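Local coordinates for amine oxidase domain-containing protein (PDB 3NRN) that binds adenosine monophosphate in a nucleotide pocket and is probably an oxidoreductase of the flavin-containing amine oxidase family, at residues D251-D256 against W369-V374; V213-N216 against K221-T224; D156-S161 against E265-I270; T51-M56 against G186-V191; P124-P129 against I134-G139. All coordinates share one frame; numbering follows the deposited sequence.

Contact 1 of 5, residues D251-D256 against W369-V374; sequences DYFDRD and WPLNEV
Phe253 is the bump of this contact, and within the two segments Trp369, Pro370 and Leu371 line the hollow that receives it. The far rim of the phenyl ring enters: CE1 comes over one face of the indole and stands 3.8 Å from Trp369 CH2. The two rings meet obliquely, with planes 57° apart and centroids of the six-membered rings 5.4 Å apart, so the pair is neither a flat stack nor a T. Pro370 closes another side of the hollow, its CG lying near the phenyl plane at the edge, 3.6 Å from Phe253 CD1. Leu371 adds a further side through one branch, with CD1 3.9 Å from Phe253 CZ. The indole is held in place by a bond inside its own segment, since Trp369 NE1 donates to Val374 O at 2.6 Å. Its CG stands anti to the backbone N (chi1 -179°), which brings the six-membered ring to the CE1-CZ side of the phenyl group. With an alanine here in place of Trp369, the side of Phe253 around CE1 and CZ would probably face a gap, and Val374 O would be likely to lose its indole donor. Further packing comes from helix 241-248, where Val245 and Ile248 touch Phe253 and Thr244 touches Trp369. Helix 255-262 adds Leu258 against Phe253 and Tyr257 against Trp369 and Pro370, while the indole also reaches Leu375 and Val376 on strand 374-376, an outermost strand of the five-stranded parallel sheet.

Contact 2 of 5, residues V213-N216 against K221-T224; sequences VEIN and KVYT
A beta hairpin with a classic bulge pairs Val213-Asn216 with Lys221-Thr224, Val213 and Glu214 both facing Tyr223. Val212, which binds AMP, is the first residue of the same strand as Val213. The short strands run antiparallel at 173°, with axes 4.8 Å apart. At the bulge, Tyr223 O takes a nearly straight bond from Val213 N (2.8 Å) and only a weak one from Glu214 N (3.4 Å). Tyr223 N returns a bond to Glu214 O at 2.8 Å, and Asn216 and Lys221 form a second hydrogen-bonded pair, Asn216 N lying 2.8 Å from Lys221 O. Between them, Ile215 and Val222 make the non-hydrogen-bonded pair, their CG2 methyls 4.3 Å apart on the opposite face from Tyr223. There, Leu247 and Ile248 of helix 241-248 cover Ile215. On the other face, the Glu214 side chain runs alongside the phenol, pointing the same way, with carboxylate and ring planes 24° apart and CD 3.9 Å from Tyr223 CD2. Asn216 CB meets the ring at its edge. The polar ends look to the turn: Tyr223 OH and Asn216 OD1 both bond to Glu219. Backbone bonds thus fix the register, while one face is apolar and buried and the other polar and partly exposed.

Contact 3 of 5, residues D156-S161 against E265-I270; sequences DSVSLS and EPSEGI
Ser157 and Ser267 bring the two backbones together, their CA atoms 6.3 Å apart, where the loop after helix 142-156 passes the lead-in to strand 269-277 of the mixed sheet. Ser157 is the first residue to leave the helix and has left-handed backbone angles (phi 55°, psi 32°). This turn swings the chain out of the helix, with the CB of Ser157 directed at the other segment. Opposite it, residues 265-268 are irregular; beyond them Gly269 and Ile270 are strand, and Ile270 pairs through its backbone with Met319 on strand 312-320. The link between the main chains is a water, 3.0 Å from Ser157 O and 2.6 Å from Glu268 O, which bridges two carbonyls that could not bond to each other directly. Side chains add little: CB of Ser157 and CB of Ser267 are 4.2 Å apart, and Ser267 CB also lies 3.8 Å from Ser157 O. Ser157 also touches His318 of strand 312-320, so the loop meets both that strand and the lead-in to its neighbour 269-277. Val158 takes part through one methyl alone: with CG1 anti to its carbonyl carbon (chi1 -59°), that methyl approaches the hydroxyl of Ser267, the distance from CG1 to OG being 3.9 Å.

Contact 4 of 5, residues T51-M56 against G186-V191; sequences TGALHM and GGCKAV
The imidazole of His55 meets the backbone of Gly187 and Cys188 with its CD2 corner. That carbon lies 3.1 Å from Cys188 N and 3.4 Å from Gly187 CA, and both of these atoms stand oblique to the ring, neither squarely above its face nor at its edge. The torsion about CA-CB sets CG anti to the carbonyl carbon (chi1 -65°) and turns the ring toward the glycine. The closeness depends on Gly187 having no side chain, because a CB modelled there would come only 3.0 Å from His55 CD2. The Cys188 thiol passes the imidazole obliquely, with SG 4.8 Å from the ring centroid and 71° off the ring normal, and continues toward Ala53. There SG lies 3.5 Å from Ala53 O and 3.9 Å from Ala53 CB.

Ala53, Leu54 and His55 form an inverse gamma turn centred on Leu54, closed by a weak bond from His55 N to Ala53 O. The turn belongs to the loop between strands 47-50 and 56-57, and the contact sets it against the first part of helix 188-200. A leucine in place of His55, having no ring nitrogen, would probably leave Leu49 O without its weak partner NE2 and lose the close fit of CD2 against Gly187 and Cys188. Phe39 touches both Ala53 and Cys188, and Asn41 touches both His55 and Cys188. The side chain of Ala53 is about 9 Å from the bound AMP and about 7 Å from that of Arg38, one of the residues that bind it.

Contact 5 of 5, residues P124-P129 against I134-G139; sequences PKEEIP and IKEKIG
Ile134 O is gripped by two backbone donors, Ile138 N at 2.8 Å and Gly139 N at 3.1 Å. The first is the ordinary i to i+4 bond and the second an i to i+5 bond, as the chain leaves helix 130-137. Gly139 follows with positive phi (140°), at backbone angles where a CB would collide with the carbonyl O before it, which calls for glycine. One turn of this helix presents Glu136, whose extended chain (chi2 175°) comes to Ile128 from the opposite direction. Its OE1 lies only 3.1 Å from Ile128 CD1, a close approach between a carboxylate oxygen and a methyl. The same oxygen faces the carboxylate of Glu126, with Glu136 OE1 and Glu126 OE1 4.1 Å apart and the two planes 65° from each other. These like charges would tend to repel, and both residues are exposed, so solvent is likely to screen them. The 124-129 loop has other ties: Ile128 bonds through its backbone to Ala165, and Pro124 and Ile128 both pack on Trp133. Pro129 is the N-cap of helix 130-137. The arrangement is a surface loop that leads into helix 130-137 and touches its last turn through Glu136.

Contact 4 is the buried one of the five, with all its touching residues inside, whereas contacts 3 and 5 lie at the surface and contacts 1 and 2 are partly buried. Only contact 2 is built from backbone hydrogen bonds between its segments; contact 1 relies on apolar and aromatic packing, contact 3 on a bridging water and contact 4 on close ring-to-backbone packing, while contact 5 has only a slight methyl-to-carboxylate touch beside two like charges. Contacts 1 and 2 both pack on helix 241-248 and meet where Val374 CG2 lies 4.0 Å from Ile215 CG2. Contacts 3 and 5 adjoin through Ser161 O and Pro129 CB. Contact 4 lies apart from contact 1, on opposite sides of the chain's centre.

Contact 1 of 5, residues D251-D256 against W369-V374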
# COMPACT_ATOMS: atom_id res chain seq x y z
N ASP A 251 22.37 -16.23 11.17
CA ASP A 251 23.34 -16.05 12.24
C ASP A 251 23.63 -14.60 12.60
O ASP A 251 24.16 -14.32 13.68
CB ASP A 251 24.65 -16.76 11.90
CG ASP A 251 24.51 -18.27 11.91
OD1 ASP A 251 23.53 -18.77 12.49
OD2 ASP A 251 25.39 -18.95 11.33
N TYR A 252 23.30 -13.69 11.70
CA TYR A 252 23.56 -12.27 11.91
C TYR A 252 22.46 -11.57 12.71
O TYR A 252 22.52 -10.36 12.91
CB TYR A 252 23.75 -11.58 10.56
CG TYR A 252 25.02 -12.01 9.84
CD1 TYR A 252 26.24 -11.41 10.14
CD2 TYR A 252 25.00 -13.04 8.91
CE1 TYR A 252 27.42 -11.83 9.53
CE2 TYR A 252 26.18 -13.47 8.28
CZ TYR A 252 27.38 -12.86 8.61
OH TYR A 252 28.55 -13.30 8.02
N PHE A 253 21.48 -12.34 13.18
CA PHE A 253 20.35 -11.78 13.94
C PHE A 253 20.19 -12.44 15.31
O PHE A 253 20.51 -13.61 15.47
CB PHE A 253 19.05 -11.96 13.14
CG PHE A 253 19.08 -11.31 11.79
CD1 PHE A 253 18.70 -9.98 11.64
CD2 PHE A 253 19.55 -12.01 10.67
CE1 PHE A 253 18.80 -9.34 10.39
CE2 PHE A 253 19.65 -11.39 9.42
CZ PHE A 253 19.28 -10.05 9.28
N ASP A 254 19.70 -11.67 16.28
CA ASP A 254 19.46 -12.17 17.63
C ASP A 254 18.36 -13.23 17.59
O ASP A 254 17.44 -13.13 16.78
CB ASP A 254 19.00 -11.05 18.57
CG ASP A 254 20.10 -10.07 18.91
OD1 ASP A 254 21.26 -10.28 18.48
OD2 ASP A 254 19.79 -9.08 19.60
N ARG A 255 18.46 -14.21 18.47
CA ARG A 255 17.48 -15.30 18.56
C ARG A 255 16.02 -14.81 18.64
O ARG A 255 15.16 -15.31 17.92
CB ARG A 255 17.79 -16.16 19.80
CG ARG A 255 16.76 -17.24 20.09
CD ARG A 255 16.84 -17.71 21.54
NE ARG A 255 18.03 -18.50 21.82
CZ ARG A 255 18.42 -18.86 23.04
NH1 ARG A 255 17.70 -18.49 24.10
NH2 ARG A 255 19.51 -19.59 23.21
N ASP A 256 15.74 -13.85 19.50
CA ASP A 256 14.37 -13.38 19.64
C ASP A 256 13.87 -12.63 18.40
O ASP A 256 12.66 -12.60 18.15
CB ASP A 256 14.21 -12.51 20.89
CG ASP A 256 14.92 -11.18 20.78
OD1 ASP A 256 15.96 -11.12 20.09
OD2 ASP A 256 14.45 -10.20 21.39
N TRP A 369 14.08 -3.56 12.82
CA TRP A 369 15.18 -4.06 11.99
C TRP A 369 16.47 -3.67 12.71
O TRP A 369 16.67 -2.51 13.02
CB TRP A 369 15.12 -3.45 10.60
CG TRP A 369 16.22 -3.93 9.70
CD1 TRP A 369 17.32 -3.23 9.30
CD2 TRP A 369 16.31 -5.22 9.09
NE1 TRP A 369 18.10 -4.01 8.48
CE2 TRP A 369 17.50 -5.24 8.33
CE3 TRP A 369 15.51 -6.37 9.11
CZ2 TRP A 369 17.91 -6.35 7.59
CZ3 TRP A 369 15.92 -7.48 8.37
CH2 TRP A 369 17.11 -7.46 7.62
N PRO A 370 17.35 -4.65 12.97
CA PRO A 370 18.63 -4.44 13.67
C PRO A 370 19.87 -3.93 12.93
O PRO A 370 20.79 -3.42 13.58
CB PRO A 370 18.88 -5.81 14.29
CG PRO A 370 18.45 -6.72 13.18
CD PRO A 370 17.14 -6.08 12.69
N LEU A 371 19.93 -4.06 11.61
CA LEU A 371 21.13 -3.64 10.87
C LEU A 371 21.08 -2.21 10.33
O LEU A 371 20.00 -1.64 10.17
CB LEU A 371 21.39 -4.63 9.72
CG LEU A 371 21.52 -6.07 10.21
CD1 LEU A 371 21.73 -7.00 9.03
CD2 LEU A 371 22.70 -6.16 11.18
N ASN A 372 22.25 -1.66 10.03
CA ASN A 372 22.36 -0.29 9.52
C ASN A 372 22.90 -0.21 8.10
O ASN A 372 22.59 0.73 7.36
CB ASN A 372 23.26 0.55 10.44
CG ASN A 372 22.83 0.50 11.90
OD1 ASN A 372 21.64 0.57 12.22
ND2 ASN A 372 23.80 0.40 12.80
N GLU A 373 23.73 -1.18 7.71
CA GLU A 373 24.33 -1.20 6.37
C GLU A 373 23.32 -1.72 5.36
O GLU A 373 23.44 -1.50 4.16
CB GLU A 373 25.59 -2.07 6.34
CG GLU A 373 25.38 -3.53 6.75
CD GLU A 373 25.54 -3.76 8.25
OE1 GLU A 373 24.79 -3.14 9.05
OE2 GLU A 373 26.41 -4.57 8.64
N VAL A 374 22.33 -2.45 5.87
CA VAL A 374 21.26 -2.99 5.03
C VAL A 374 19.96 -2.60 5.70
O VAL A 374 19.79 -2.84 6.90
CB VAL A 374 21.30 -4.53 4.93
CG1 VAL A 374 20.16 -5.02 4.06
CG2 VAL A 374 22.63 -4.99 4.37

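Contact 2 of 5, residues V213-N216 against K221-T224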
# COMPACT_ATOMS: atom_id res chain seq x y z
N VAL A 213 21.11 -13.73 -4.47
CA VAL A 213 21.10 -14.94 -3.66
C VAL A 213 21.87 -14.76 -2.36
O VAL A 213 21.84 -15.61 -1.48
CB VAL A 213 21.68 -16.15 -4.43
CG1 VAL A 213 20.90 -16.37 -5.71
CG2 VAL A 213 23.15 -15.92 -4.73
N GLU A 214 22.57 -13.64 -2.24
CA GLU A 214 23.35 -13.40 -1.05
C GLU A 214 23.72 -11.94 -0.86
O GLU A 214 24.23 -11.30 -1.78
CB GLU A 214 24.65 -14.22 -1.12
CG GLU A 214 25.46 -14.22 0.17
CD GLU A 214 26.85 -14.82 -0.04
OE1 GLU A 214 26.97 -15.79 -0.82
OE2 GLU A 214 27.81 -14.32 0.59
N ILE A 215 23.44 -11.42 0.33
CA ILE A 215 23.81 -10.05 0.66
C ILE A 215 24.85 -10.30 1.74
O ILE A 215 24.51 -10.55 2.90
CB ILE A 215 22.63 -9.24 1.25
CG1 ILE A 215 21.49 -9.16 0.24
CG2 ILE A 215 23.09 -7.84 1.63
CD1 ILE A 215 20.24 -8.42 0.75
N ASN A 216 26.12 -10.26 1.36
CA ASN A 216 27.19 -10.52 2.31
C ASN A 216 27.57 -9.27 3.10
O ASN A 216 28.20 -8.37 2.57
CB ASN A 216 28.41 -11.08 1.59
CG ASN A 216 29.47 -11.60 2.54
OD1 ASN A 216 29.76 -10.97 3.57
ND2 ASN A 216 30.07 -12.74 2.21
N LYS A 221 29.01 -7.13 -0.24
CA LYS A 221 28.85 -7.48 -1.65
C LYS A 221 27.55 -8.22 -1.82
O LYS A 221 27.13 -8.97 -0.95
CB LYS A 221 29.99 -8.38 -2.12
CG LYS A 221 31.33 -7.69 -2.27
CD LYS A 221 32.38 -8.68 -2.74
CE LYS A 221 33.71 -7.99 -3.01
NZ LYS A 221 34.72 -8.95 -3.52
N VAL A 222 26.90 -7.99 -2.95
CA VAL A 222 25.66 -8.68 -3.26
C VAL A 222 25.96 -9.64 -4.40
O VAL A 222 26.56 -9.25 -5.40
CB VAL A 222 24.56 -7.69 -3.66
CG1 VAL A 222 23.34 -8.43 -4.17
CG2 VAL A 222 24.17 -6.84 -2.45
N TYR A 223 25.55 -10.89 -4.25
CA TYR A 223 25.78 -11.92 -5.26
C TYR A 223 24.48 -12.32 -5.92
O TYR A 223 23.44 -12.43 -5.26
CB TYR A 223 26.41 -13.16 -4.62
CG TYR A 223 27.79 -12.95 -4.07
CD1 TYR A 223 28.91 -13.34 -4.79
CD2 TYR A 223 27.98 -12.33 -2.84
CE1 TYR A 223 30.19 -13.12 -4.31
CE2 TYR A 223 29.26 -12.10 -2.34
CZ TYR A 223 30.36 -12.50 -3.08
OH TYR A 223 31.63 -12.27 -2.61
N THR A 224 24.53 -12.55 -7.22
CA THR A 224 23.35 -12.95 -7.97
C THR A 224 23.45 -14.42 -8.34
O THR A 224 24.54 -15.01 -8.32
CB THR A 224 23.22 -12.13 -9.25
OG1 THR A 224 24.41 -12.28 -10.02
CG2 THR A 224 23.02 -10.66 -8.92

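Contact 3 of 5, residues D156-S161 against E265-I270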
# COMPACT_ATOMS: atom_id res chain seq x y z
N ASP A 156 -6.17 -2.21 6.04
CA ASP A 156 -5.19 -3.09 6.69
C ASP A 156 -5.41 -4.59 6.53
O ASP A 156 -4.65 -5.38 7.09
CB ASP A 156 -5.12 -2.75 8.19
CG ASP A 156 -5.04 -1.25 8.45
OD1 ASP A 156 -4.16 -0.58 7.86
OD2 ASP A 156 -5.86 -0.73 9.25
N SER A 157 -6.43 -4.99 5.79
CA SER A 157 -6.72 -6.40 5.58
C SER A 157 -6.89 -7.22 6.86
O SER A 157 -6.54 -8.39 6.89
CB SER A 157 -5.62 -7.05 4.72
OG SER A 157 -5.80 -6.71 3.36
N VAL A 158 -7.42 -6.59 7.90
CA VAL A 158 -7.66 -7.28 9.17
C VAL A 158 -8.98 -6.79 9.75
O VAL A 158 -9.57 -5.84 9.23
CB VAL A 158 -6.55 -7.02 10.21
CG1 VAL A 158 -5.20 -7.48 9.67
CG2 VAL A 158 -6.51 -5.55 10.57
N SER A 159 -9.43 -7.45 10.81
CA SER A 159 -10.66 -7.06 11.47
C SER A 159 -10.31 -5.96 12.47
O SER A 159 -9.16 -5.86 12.90
CB SER A 159 -11.28 -8.24 12.21
OG SER A 159 -11.74 -9.22 11.28
N LEU A 160 -11.30 -5.16 12.82
CA LEU A 160 -11.09 -4.07 13.76
C LEU A 160 -10.43 -4.56 15.05
O LEU A 160 -9.55 -3.90 15.61
CB LEU A 160 -12.43 -3.39 14.06
CG LEU A 160 -12.37 -1.97 14.62
CD1 LEU A 160 -11.48 -1.10 13.73
CD2 LEU A 160 -13.77 -1.40 14.68
N SER A 161 -10.85 -5.74 15.52
CA SER A 161 -10.28 -6.30 16.74
C SER A 161 -8.81 -6.67 16.58
O SER A 161 -8.12 -6.94 17.56
CB SER A 161 -11.10 -7.52 17.20
OG SER A 161 -11.16 -8.52 16.19
N GLU A 265 3.02 -13.83 9.59
CA GLU A 265 2.04 -14.50 8.75
C GLU A 265 1.31 -13.44 7.95
O GLU A 265 0.49 -12.70 8.48
CB GLU A 265 1.05 -15.27 9.62
CG GLU A 265 1.69 -16.36 10.46
CD GLU A 265 0.71 -17.00 11.43
OE1 GLU A 265 0.11 -16.26 12.24
OE2 GLU A 265 0.54 -18.24 11.38
N PRO A 266 1.63 -13.34 6.64
CA PRO A 266 1.01 -12.36 5.75
C PRO A 266 -0.52 -12.43 5.72
O PRO A 266 -1.09 -13.52 5.66
CB PRO A 266 1.63 -12.69 4.39
CG PRO A 266 2.99 -13.19 4.77
CD PRO A 266 2.66 -14.10 5.93
N SER A 267 -1.16 -11.27 5.76
CA SER A 267 -2.62 -11.19 5.72
C SER A 267 -3.05 -11.15 4.26
O SER A 267 -2.81 -10.16 3.56
CB SER A 267 -3.11 -9.93 6.43
OG SER A 267 -2.77 -9.95 7.81
N GLU A 268 -3.68 -12.23 3.79
CA GLU A 268 -4.12 -12.31 2.41
C GLU A 268 -5.32 -11.44 2.07
O GLU A 268 -6.11 -11.07 2.94
CB GLU A 268 -4.44 -13.75 2.02
CG GLU A 268 -3.24 -14.60 1.64
CD GLU A 268 -2.76 -15.47 2.78
OE1 GLU A 268 -3.58 -16.25 3.31
OE2 GLU A 268 -1.57 -15.37 3.14
N GLY A 269 -5.46 -11.15 0.79
CA GLY A 269 -6.56 -10.34 0.31
C GLY A 269 -6.98 -10.81 -1.08
O GLY A 269 -6.22 -11.47 -1.78
N ILE A 270 -8.20 -10.46 -1.47
CA ILE A 270 -8.70 -10.83 -2.78
C ILE A 270 -9.17 -9.58 -3.48
O ILE A 270 -9.84 -8.74 -2.89
CB ILE A 270 -9.87 -11.86 -2.69
CG1 ILE A 270 -9.37 -13.16 -2.05
CG2 ILE A 270 -10.42 -12.14 -4.08
CD1 ILE A 270 -10.36 -14.31 -2.09
O HOH W 1 -6.66 -10.98 5.47

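Contact 4 of 5, residues T51-M56 against G186-V191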
# COMPACT_ATOMS: atom_id res chain seq x y z
N THR A 51 -1.17 -5.03 -10.52
CA THR A 51 -0.54 -6.14 -9.83
C THR A 51 -0.64 -5.95 -8.32
O THR A 51 0.00 -6.67 -7.55
CB THR A 51 0.95 -6.29 -10.24
OG1 THR A 51 1.67 -5.08 -9.94
CG2 THR A 51 1.06 -6.57 -11.74
N GLY A 52 -1.45 -4.98 -7.89
CA GLY A 52 -1.60 -4.73 -6.47
C GLY A 52 -2.54 -3.58 -6.14
O GLY A 52 -3.76 -3.73 -6.18
N ALA A 53 -1.98 -2.42 -5.81
CA ALA A 53 -2.78 -1.25 -5.49
C ALA A 53 -3.81 -1.00 -6.59
O ALA A 53 -3.55 -1.25 -7.77
CB ALA A 53 -1.88 -0.02 -5.32
N LEU A 54 -4.97 -0.48 -6.21
CA LEU A 54 -6.04 -0.24 -7.17
C LEU A 54 -5.89 1.08 -7.94
O LEU A 54 -6.86 1.84 -8.06
CB LEU A 54 -7.39 -0.28 -6.45
CG LEU A 54 -7.70 -1.50 -5.58
CD1 LEU A 54 -9.11 -1.39 -5.06
CD2 LEU A 54 -7.52 -2.78 -6.37
N HIS A 55 -4.69 1.35 -8.45
CA HIS A 55 -4.42 2.58 -9.21
C HIS A 55 -4.82 3.78 -8.38
O HIS A 55 -5.24 4.81 -8.91
CB HIS A 55 -5.23 2.55 -10.51
CG HIS A 55 -4.82 1.46 -11.45
ND1 HIS A 55 -5.72 0.79 -12.25
CD2 HIS A 55 -3.61 0.91 -11.70
CE1 HIS A 55 -5.07 -0.12 -12.96
NE2 HIS A 55 -3.79 -0.07 -12.64
N MSE A 56 -4.66 3.64 -7.07
CA MSE A 56 -5.06 4.66 -6.12
C MSE A 56 -4.04 4.79 -4.98
O MSE A 56 -3.34 3.83 -4.65
CB MSE A 56 -6.44 4.27 -5.56
CG MSE A 56 -7.09 5.20 -4.54
SE MSE A 56 -8.76 4.59 -4.06
CE MSE A 56 -8.35 2.99 -3.46
N GLY A 186 -3.11 6.94 -15.73
CA GLY A 186 -2.15 6.00 -16.28
C GLY A 186 -1.98 4.78 -15.40
O GLY A 186 -1.25 3.85 -15.74
N GLY A 187 -2.66 4.76 -14.25
CA GLY A 187 -2.55 3.63 -13.35
C GLY A 187 -1.25 3.64 -12.56
O GLY A 187 -0.48 4.59 -12.65
N CYS A 188 -1.01 2.57 -11.80
CA CYS A 188 0.20 2.46 -11.00
C CYS A 188 1.47 2.58 -11.84
O CYS A 188 2.47 3.14 -11.40
CB CYS A 188 0.23 1.13 -10.25
SG CYS A 188 -1.07 0.91 -9.00
N LYS A 189 1.44 2.04 -13.06
CA LYS A 189 2.61 2.08 -13.93
C LYS A 189 3.14 3.49 -14.18
O LYS A 189 4.34 3.68 -14.44
CB LYS A 189 2.30 1.40 -15.27
CG LYS A 189 3.55 1.13 -16.12
CD LYS A 189 3.23 0.23 -17.32
CE LYS A 189 4.48 -0.06 -18.17
NZ LYS A 189 5.11 1.20 -18.67
N ALA A 190 2.25 4.49 -14.11
CA ALA A 190 2.67 5.87 -14.35
C ALA A 190 3.76 6.25 -13.35
O ALA A 190 4.73 6.91 -13.70
CB ALA A 190 1.48 6.81 -14.20
N VAL A 191 3.59 5.81 -12.12
CA VAL A 191 4.57 6.10 -11.09
C VAL A 191 5.88 5.37 -11.35
O VAL A 191 6.97 5.93 -11.24
CB VAL A 191 4.02 5.70 -9.71
CG1 VAL A 191 5.12 5.77 -8.66
CG2 VAL A 191 2.87 6.61 -9.35

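Contact 5 of 5, residues P124-P129 against I134-G139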
# COMPACT_ATOMS: atom_id res chain seq x y z
N PRO A 124 -4.53 7.59 22.34
CA PRO A 124 -4.89 6.73 23.47
C PRO A 124 -3.74 6.01 24.16
O PRO A 124 -2.97 5.28 23.53
CB PRO A 124 -5.88 5.75 22.84
CG PRO A 124 -5.40 5.64 21.44
CD PRO A 124 -5.11 7.08 21.09
N LYS A 125 -3.63 6.22 25.47
CA LYS A 125 -2.61 5.58 26.29
C LYS A 125 -3.06 4.14 26.49
O LYS A 125 -2.30 3.28 26.93
CB LYS A 125 -2.51 6.30 27.65
CG LYS A 125 -1.50 5.72 28.64
CD LYS A 125 -0.06 6.13 28.34
CE LYS A 125 0.50 5.39 27.13
NZ LYS A 125 0.54 3.91 27.36
N GLU A 126 -4.32 3.90 26.16
CA GLU A 126 -4.93 2.58 26.27
C GLU A 126 -4.24 1.57 25.36
O GLU A 126 -3.82 1.90 24.25
CB GLU A 126 -6.42 2.66 25.88
CG GLU A 126 -7.27 3.62 26.70
CD GLU A 126 -7.87 2.96 27.94
OE1 GLU A 126 -8.53 1.91 27.79
OE2 GLU A 126 -7.68 3.50 29.05
N GLU A 127 -4.13 0.33 25.85
CA GLU A 127 -3.54 -0.74 25.06
C GLU A 127 -4.58 -1.84 24.96
O GLU A 127 -4.44 -2.93 25.52
CB GLU A 127 -2.26 -1.29 25.72
CG GLU A 127 -2.40 -1.72 27.17
CD GLU A 127 -2.07 -0.61 28.15
OE1 GLU A 127 -2.79 0.41 28.18
OE2 GLU A 127 -1.07 -0.76 28.90
N ILE A 128 -5.65 -1.53 24.23
CA ILE A 128 -6.76 -2.46 24.03
C ILE A 128 -7.13 -2.51 22.55
O ILE A 128 -6.74 -1.64 21.77
CB ILE A 128 -7.99 -2.00 24.83
CG1 ILE A 128 -8.44 -0.63 24.34
CG2 ILE A 128 -7.65 -1.95 26.32
CD1 ILE A 128 -9.60 -0.05 25.11
N PRO A 129 -7.88 -3.54 22.13
CA PRO A 129 -8.29 -3.67 20.73
C PRO A 129 -9.01 -2.41 20.28
O PRO A 129 -9.64 -1.73 21.08
CB PRO A 129 -9.20 -4.89 20.74
CG PRO A 129 -8.64 -5.72 21.85
CD PRO A 129 -8.38 -4.69 22.92
N ILE A 134 -13.42 1.80 20.64
CA ILE A 134 -14.47 2.54 19.95
C ILE A 134 -15.78 2.40 20.74
O ILE A 134 -16.51 3.38 20.93
CB ILE A 134 -14.68 2.01 18.50
CG1 ILE A 134 -13.47 2.38 17.63
CG2 ILE A 134 -15.96 2.60 17.89
CD1 ILE A 134 -13.21 3.87 17.52
N LYS A 135 -16.08 1.19 21.22
CA LYS A 135 -17.29 0.97 21.99
C LYS A 135 -17.31 1.84 23.25
O LYS A 135 -18.34 2.41 23.61
CB LYS A 135 -17.41 -0.50 22.39
CG LYS A 135 -17.61 -1.46 21.23
CD LYS A 135 -17.61 -2.89 21.71
CE LYS A 135 -17.78 -3.87 20.56
NZ LYS A 135 -17.63 -5.28 21.02
N GLU A 136 -16.17 1.96 23.91
CA GLU A 136 -16.07 2.75 25.13
C GLU A 136 -16.12 4.25 24.87
O GLU A 136 -16.96 4.96 25.43
CB GLU A 136 -14.77 2.40 25.86
CG GLU A 136 -14.60 0.91 26.12
CD GLU A 136 -13.26 0.57 26.74
OE1 GLU A 136 -12.22 1.05 26.23
OE2 GLU A 136 -13.23 -0.20 27.73
N LYS A 137 -15.22 4.74 24.02
CA LYS A 137 -15.15 6.16 23.70
C LYS A 137 -16.39 6.70 23.00
O LYS A 137 -16.80 7.83 23.24
CB LYS A 137 -13.91 6.44 22.83
CG LYS A 137 -12.59 6.06 23.49
CD LYS A 137 -12.22 7.00 24.64
CE LYS A 137 -11.83 8.38 24.13
NZ LYS A 137 -11.29 9.26 25.22
N ILE A 138 -16.99 5.89 22.13
CA ILE A 138 -18.18 6.33 21.41
C ILE A 138 -19.43 5.55 21.81
O ILE A 138 -20.43 6.14 22.22
CB ILE A 138 -17.99 6.19 19.88
CG1 ILE A 138 -16.80 7.06 19.43
CG2 ILE A 138 -19.26 6.60 19.16
CD1 ILE A 138 -16.43 6.89 17.97
N GLY A 139 -19.37 4.23 21.69
CA GLY A 139 -20.52 3.41 22.04
C GLY A 139 -20.70 2.27 21.06
O GLY A 139 -20.19 2.31 19.94